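Local atomic coordinates of Lys-gingipain W83 (PDB entry 4ITC), a protein that cleaves proteins after lysine as a secreted cysteine protease, represented here by its K1 cleaved adhesin domain, a type of domain with hemolytic activity when isolated. Residues A[91-96]-A[110-115]; A[66-71]-A[145-150]. One frame throughout, in Å; residues are numbered along the deposited sequence. Where two conformers were deposited one is given.

Contact 1: residues A[91-96]-A[110-115]; sequences EHYAVY and ALLEET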
loop_
_atom_site.group_PDB
_atom_site.type_symbol
_atom_site.label_atom_id
_atom_site.label_comp_id
_atom_site.label_asym_id
_atom_site.label_seq_id
_atom_site.Cartn_x
_atom_site.Cartn_y
_atom_site.Cartn_z
ATOM N N GLU A 91 5.771 -5.963 7.958
ATOM C CA GLU A 91 5.957 -4.777 7.153
ATOM C C GLU A 91 5.244 -3.598 7.786
ATOM O O GLU A 91 4.079 -3.715 8.224
ATOM C CB GLU A 91 5.439 -5.023 5.726
ATOM C CG GLU A 91 6.153 -6.181 4.995
ATOM C CD GLU A 91 7.584 -5.874 4.558
ATOM O OE1 GLU A 91 8.105 -4.764 4.864
ATOM O OE2 GLU A 91 8.234 -6.764 3.949
ATOM N N HIS A 92 5.901 -2.462 7.745
ATOM C CA HIS A 92 5.398 -1.227 8.328
ATOM C C HIS A 92 4.988 -0.275 7.231
ATOM O O HIS A 92 5.722 -0.082 6.271
ATOM C CB HIS A 92 6.486 -0.599 9.198
ATOM C CG HIS A 92 6.025 0.603 9.976
ATOM N ND1 HIS A 92 5.345 0.472 11.168
ATOM C CD2 HIS A 92 6.058 1.925 9.699
ATOM C CE1 HIS A 92 5.022 1.677 11.611
ATOM N NE2 HIS A 92 5.454 2.574 10.751
ATOM N N TYR A 93 3.857 0.382 7.437
ATOM C CA TYR A 93 3.376 1.324 6.442
ATOM C C TYR A 93 2.517 2.381 7.104
ATOM O O TYR A 93 2.093 2.249 8.286
ATOM C CB TYR A 93 2.570 0.625 5.316
ATOM C CG TYR A 93 1.212 0.141 5.749
ATOM C CD1 TYR A 93 1.063 -1.008 6.530
ATOM C CD2 TYR A 93 0.081 0.847 5.433
ATOM C CE1 TYR A 93 -0.186 -1.436 6.963
ATOM C CE2 TYR A 93 -1.169 0.420 5.860
ATOM C CZ TYR A 93 -1.273 -0.695 6.647
ATOM O OH TYR A 93 -2.553 -1.077 7.032
ATOM N N ALA A 94 2.257 3.428 6.348
ATOM C CA ALA A 94 1.327 4.469 6.809
ATOM C C ALA A 94 0.537 4.976 5.619
ATOM O O ALA A 94 0.990 4.848 4.484
ATOM C CB ALA A 94 2.049 5.602 7.535
ATOM N N VAL A 95 -0.645 5.535 5.884
ATOM C CA VAL A 95 -1.464 6.200 4.916
ATOM C C VAL A 95 -1.601 7.650 5.323
ATOM O O VAL A 95 -1.873 7.944 6.518
ATOM C CB VAL A 95 -2.876 5.559 4.858
ATOM C CG1 VAL A 95 -3.802 6.274 3.916
ATOM C CG2 VAL A 95 -2.783 4.081 4.541
ATOM N N TYR A 96 -1.408 8.573 4.373
ATOM C CA TYR A 96 -1.423 10.016 4.625
ATOM C C TYR A 96 -2.388 10.698 3.695
ATOM O O TYR A 96 -2.613 10.197 2.588
ATOM C CB TYR A 96 -0.036 10.665 4.309
ATOM C CG TYR A 96 1.124 10.112 5.106
ATOM C CD1 TYR A 96 1.773 8.944 4.724
ATOM C CD2 TYR A 96 1.573 10.773 6.252
ATOM C CE1 TYR A 96 2.842 8.451 5.462
ATOM C CE2 TYR A 96 2.629 10.284 6.985
ATOM C CZ TYR A 96 3.280 9.138 6.588
ATOM O OH TYR A 96 4.356 8.645 7.318
ATOM N N ALA A 110 -0.490 11.488 9.056
ATOM C CA ALA A 110 -0.645 10.027 9.051
ATOM C C ALA A 110 -1.978 9.696 9.623
ATOM O O ALA A 110 -2.215 9.884 10.844
ATOM C CB ALA A 110 0.427 9.272 9.817
ATOM N N LEU A 111 -2.835 9.185 8.765
ATOM C CA LEU A 111 -4.189 8.782 9.141
ATOM C C LEU A 111 -4.244 7.413 9.755
ATOM O O LEU A 111 -5.151 7.102 10.545
ATOM C CB LEU A 111 -5.107 8.828 7.909
ATOM C CG LEU A 111 -5.130 10.143 7.088
ATOM C CD1 LEU A 111 -6.041 9.995 5.889
ATOM C CD2 LEU A 111 -5.558 11.319 7.933
ATOM N N LEU A 112 -3.321 6.556 9.338
ATOM C CA LEU A 112 -3.208 5.166 9.743
ATOM C C LEU A 112 -1.722 4.809 9.667
ATOM O O LEU A 112 -1.065 5.169 8.720
ATOM C CB LEU A 112 -4.041 4.247 8.839
ATOM C CG LEU A 112 -3.966 2.739 9.096
ATOM C CD1 LEU A 112 -4.300 2.394 10.516
ATOM C CD2 LEU A 112 -4.949 2.018 8.187
ATOM N N GLU A 113 -1.191 4.176 10.691
ATOM C CA GLU A 113 0.197 3.731 10.670
ATOM C C GLU A 113 0.275 2.455 11.472
ATOM O O GLU A 113 -0.185 2.414 12.634
ATOM C CB GLU A 113 1.124 4.798 11.245
ATOM C CG GLU A 113 2.564 4.337 11.321
ATOM C CD GLU A 113 3.601 5.418 11.546
ATOM O OE1 GLU A 113 3.232 6.612 11.745
ATOM O OE2 GLU A 113 4.801 5.070 11.537
ATOM N N GLU A 114 0.843 1.394 10.904
ATOM C CA GLU A 114 0.902 0.121 11.581
ATOM C C GLU A 114 1.949 -0.795 11.015
ATOM O O GLU A 114 2.443 -0.588 9.894
ATOM C CB GLU A 114 -0.456 -0.579 11.561
ATOM C CG GLU A 114 -0.870 -1.134 10.226
ATOM C CD GLU A 114 -2.236 -1.841 10.252
ATOM O OE1 GLU A 114 -2.465 -2.681 9.352
ATOM O OE2 GLU A 114 -3.048 -1.564 11.173
ATOM N N THR A 115 2.308 -1.792 11.808
ATOM C CA THR A 115 3.145 -2.911 11.351
ATOM C C THR A 115 2.246 -4.133 11.253
ATOM O O THR A 115 1.520 -4.483 12.200
ATOM C CB THR A 115 4.333 -3.165 12.307
ATOM O OG1 THR A 115 5.115 -1.974 12.451
ATOM C CG2 THR A 115 5.251 -4.296 11.781
#

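Contact 2: residues A[66-71]-A[145-150]; sequences TPALDL and GTKYVA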
loop_
_atom_site.group_PDB
_atom_site.type_symbol
_atom_site.label_atom_id
_atom_site.label_comp_id
_atom_site.label_asym_id
_atom_site.label_seq_id
_atom_site.Cartn_x
_atom_site.Cartn_y
_atom_site.Cartn_z
ATOM N N THR A 66 -2.412 8.544 -4.980
ATOM C CA THR A 66 -3.592 8.685 -5.838
ATOM C C THR A 66 -3.508 9.829 -6.826
ATOM O O THR A 66 -2.749 10.770 -6.666
ATOM C CB THR A 66 -4.873 8.863 -5.012
ATOM O OG1 THR A 66 -4.808 10.134 -4.367
ATOM C CG2 THR A 66 -5.108 7.711 -4.007
ATOM N N PRO A 67 -4.331 9.738 -7.882
ATOM C CA PRO A 67 -4.633 10.955 -8.613
ATOM C C PRO A 67 -5.285 11.997 -7.703
ATOM O O PRO A 67 -5.720 11.682 -6.581
ATOM C CB PRO A 67 -5.643 10.453 -9.677
ATOM C CG PRO A 67 -5.514 9.007 -9.759
ATOM C CD PRO A 67 -5.086 8.581 -8.389
ATOM N N ALA A 68 -5.363 13.222 -8.184
ATOM C CA ALA A 68 -5.997 14.270 -7.415
ATOM C C ALA A 68 -7.447 13.937 -7.118
ATOM O O ALA A 68 -8.167 13.432 -7.980
ATOM C CB ALA A 68 -5.926 15.588 -8.182
ATOM N N LEU A 69 -7.881 14.324 -5.926
ATOM C CA LEU A 69 -9.180 13.997 -5.379
ATOM C C LEU A 69 -9.975 15.283 -5.095
ATOM O O LEU A 69 -9.408 16.345 -4.860
ATOM C CB LEU A 69 -9.008 13.232 -4.074
ATOM C CG LEU A 69 -8.090 12.008 -4.084
ATOM C CD1 LEU A 69 -7.857 11.484 -2.675
ATOM C CD2 LEU A 69 -8.654 10.901 -4.957
ATOM N N ASP A 70 -11.310 15.155 -5.180
ATOM C CA ASP A 70 -12.254 16.242 -4.906
ATOM C C ASP A 70 -13.123 15.823 -3.739
ATOM O O ASP A 70 -14.084 15.065 -3.895
ATOM C CB ASP A 70 -13.136 16.472 -6.158
ATOM C CG ASP A 70 -14.104 17.636 -6.001
ATOM O OD1 ASP A 70 -13.811 18.553 -5.209
ATOM O OD2 ASP A 70 -15.132 17.617 -6.720
ATOM N N LEU A 71 -12.751 16.307 -2.554
ATOM C CA LEU A 71 -13.359 15.844 -1.316
ATOM C C LEU A 71 -13.689 17.021 -0.422
ATOM O O LEU A 71 -13.134 17.168 0.680
ATOM C CB LEU A 71 -12.381 14.889 -0.623
ATOM C CG LEU A 71 -12.162 13.558 -1.349
ATOM C CD1 LEU A 71 -11.033 12.764 -0.661
ATOM C CD2 LEU A 71 -13.410 12.723 -1.422
ATOM N N GLY A 145 -11.108 18.579 2.194
ATOM C CA GLY A 145 -10.037 19.240 1.475
ATOM C C GLY A 145 -8.877 18.353 1.078
ATOM O O GLY A 145 -7.905 18.842 0.488
ATOM N N THR A 146 -8.965 17.067 1.392
ATOM C CA THR A 146 -7.931 16.117 0.963
ATOM C C THR A 146 -7.877 16.129 -0.549
ATOM O O THR A 146 -8.900 15.945 -1.222
ATOM C CB THR A 146 -8.246 14.722 1.484
ATOM O OG1 THR A 146 -8.126 14.727 2.910
ATOM C CG2 THR A 146 -7.277 13.666 0.912
ATOM N N LYS A 147 -6.681 16.299 -1.089
ATOM C CA LYS A 147 -6.480 16.264 -2.534
ATOM C C LYS A 147 -5.745 15.004 -2.957
ATOM O O LYS A 147 -5.983 14.460 -4.036
ATOM C CB LYS A 147 -5.689 17.490 -2.944
ATOM C CG LYS A 147 -5.659 17.757 -4.430
ATOM C CD LYS A 147 -4.888 19.053 -4.657
ATOM C CE LYS A 147 -5.219 19.715 -5.974
ATOM N NZ LYS A 147 -5.189 18.750 -7.076
ATOM N N TYR A 148 -4.842 14.521 -2.119
ATOM C CA TYR A 148 -4.122 13.271 -2.440
ATOM C C TYR A 148 -4.029 12.362 -1.245
ATOM O O TYR A 148 -3.901 12.843 -0.105
ATOM C CB TYR A 148 -2.687 13.566 -2.901
ATOM C CG TYR A 148 -2.574 14.479 -4.093
ATOM C CD1 TYR A 148 -2.697 13.984 -5.389
ATOM C CD2 TYR A 148 -2.316 15.829 -3.918
ATOM C CE1 TYR A 148 -2.582 14.826 -6.469
ATOM C CE2 TYR A 148 -2.217 16.684 -5.014
ATOM C CZ TYR A 148 -2.351 16.156 -6.261
ATOM O OH TYR A 148 -2.250 17.001 -7.386
ATOM N N VAL A 149 -4.030 11.060 -1.496
ATOM C CA VAL A 149 -3.744 10.057 -0.505
ATOM C C VAL A 149 -2.470 9.326 -0.898
ATOM O O VAL A 149 -2.308 8.952 -2.054
ATOM C CB VAL A 149 -4.916 9.083 -0.379
ATOM C CG1 VAL A 149 -4.569 7.848 0.462
ATOM C CG2 VAL A 149 -6.136 9.804 0.185
ATOM N N ALA A 150 -1.602 9.093 0.087
ATOM C CA ALA A 150 -0.364 8.348 -0.108
ATOM C C ALA A 150 -0.322 7.139 0.762
ATOM O O ALA A 150 -0.672 7.174 1.933
ATOM C CB ALA A 150 0.849 9.220 0.192
HETATM O O HOH W 1 -10.515 17.998 -1.882
#

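Contact 1: residues A[91-96]-A[110-115]
The carbonyl oxygen of E91 meets T115 CA in a CA-H...O contact. H92 follows with its CG anti to the backbone N (chi1 -173°), which lays the imidazole across the neighbouring strand, where both ring nitrogens find a partner. ND1 pairs with T115 OG1 at 2.8 Å, and NE2 donates to E113 OE2 at 2.7 Å, in the imidazole plane and on the anti lone pair of a carboxylate turned 64° from the ring. Both bonds fix the ring's rotation, while F154 packs edge-to-face with it. Y93 exchanges two backbone hydrogen bonds with E114, and on the other face of the sheet its phenol runs alongside that glutamate, CE1 reaching E114 CG at 3.3 Å. A weak bond joins Y93 OH to E114 OE1, which also salt-bridges K138. This antiparallel hairpin forms one edge of the five-stranded sheet, 110-115 belonging to its outermost strand within the chain. A94 CB rests on E113 CB. V95 marks a classic beta bulge: its N donates to L112 O, while its O takes L111 N at 2.7 Å and, weakly, L112 N at 3.5 Å. Beyond the shift in register, the Y96 ring brings CE2 to within 3.7 Å of A110 CB.

Contact 2: residues A[66-71]-A[145-150]
T66 and V149 grip each other through both backbone and side chain. T66 N donates to V149 O at 3.0 Å, and V149 N donates to T66 OG1 at 3.1 Å along a nearly straight line (177°). The hydroxyl can serve V149 because it sits between the backbone N and the carbonyl carbon of its own residue (chi1 68°); it donates its own hydrogen bond to P67 O at 2.9 Å, a bond that fixes the hydroxyl's rotation and leaves its oxygen to accept from V149 N.

The Y148 side chain leaves the backbone with CB at the flank of the T66 hydroxyl. Along one edge of the ring, CD1 lies 3.5 Å from T66 O, which is close to the ring plane. CE1 then reaches A68 CA at 3.6 Å, and both CZ and OH end beside the A68 methyl, where K147 NZ, in one of two conformers, makes a weak and doubtful hydrogen bond to OH. The tyrosine thus runs along the backbone from 66 to 68.

Further on, L69 N donates to K147 O at 2.7 Å, but the bond is bent (133°). The L69 side chain lies over that same carbonyl, its CD1 touching V149 CG2 at 3.7 Å, and it also packs on I169 of strand 161-171. One water bridges L71 N to T146 O. G145 N closes the series on L71 O, while the L71 and T146 side chains run side by side in the same direction.

K147 and Y148 both bond through their backbones to S98 of strand 92-98, so a classic beta bulge opens strand 148-153. Two connections that carry the chain from one sheet to the other, laced together at one end of the sandwich, are in keeping with the beta-sandwich fold of this cleaved adhesin domain.

Overall arrangement
From the N terminus, the chain leaves strand 62-65 through 66-71 and crosses into the six-stranded sheet as strand 75-83. It returns to the five-stranded sheet at 91-96, and contact 1 closes a hairpin when 110-115 runs back beside it. Only after strand 136-142, again in the six-stranded sheet, does 145-150 arrive to form contact 2, closing a loop of 73 residues that encloses the whole hairpin. The contact centres are about 17 Å apart, yet strands 92-98 and 148-153 are neighbours: Y96 N lies 2.9 Å from A150 O, a probable hydrogen bond, and V95 packs against V149.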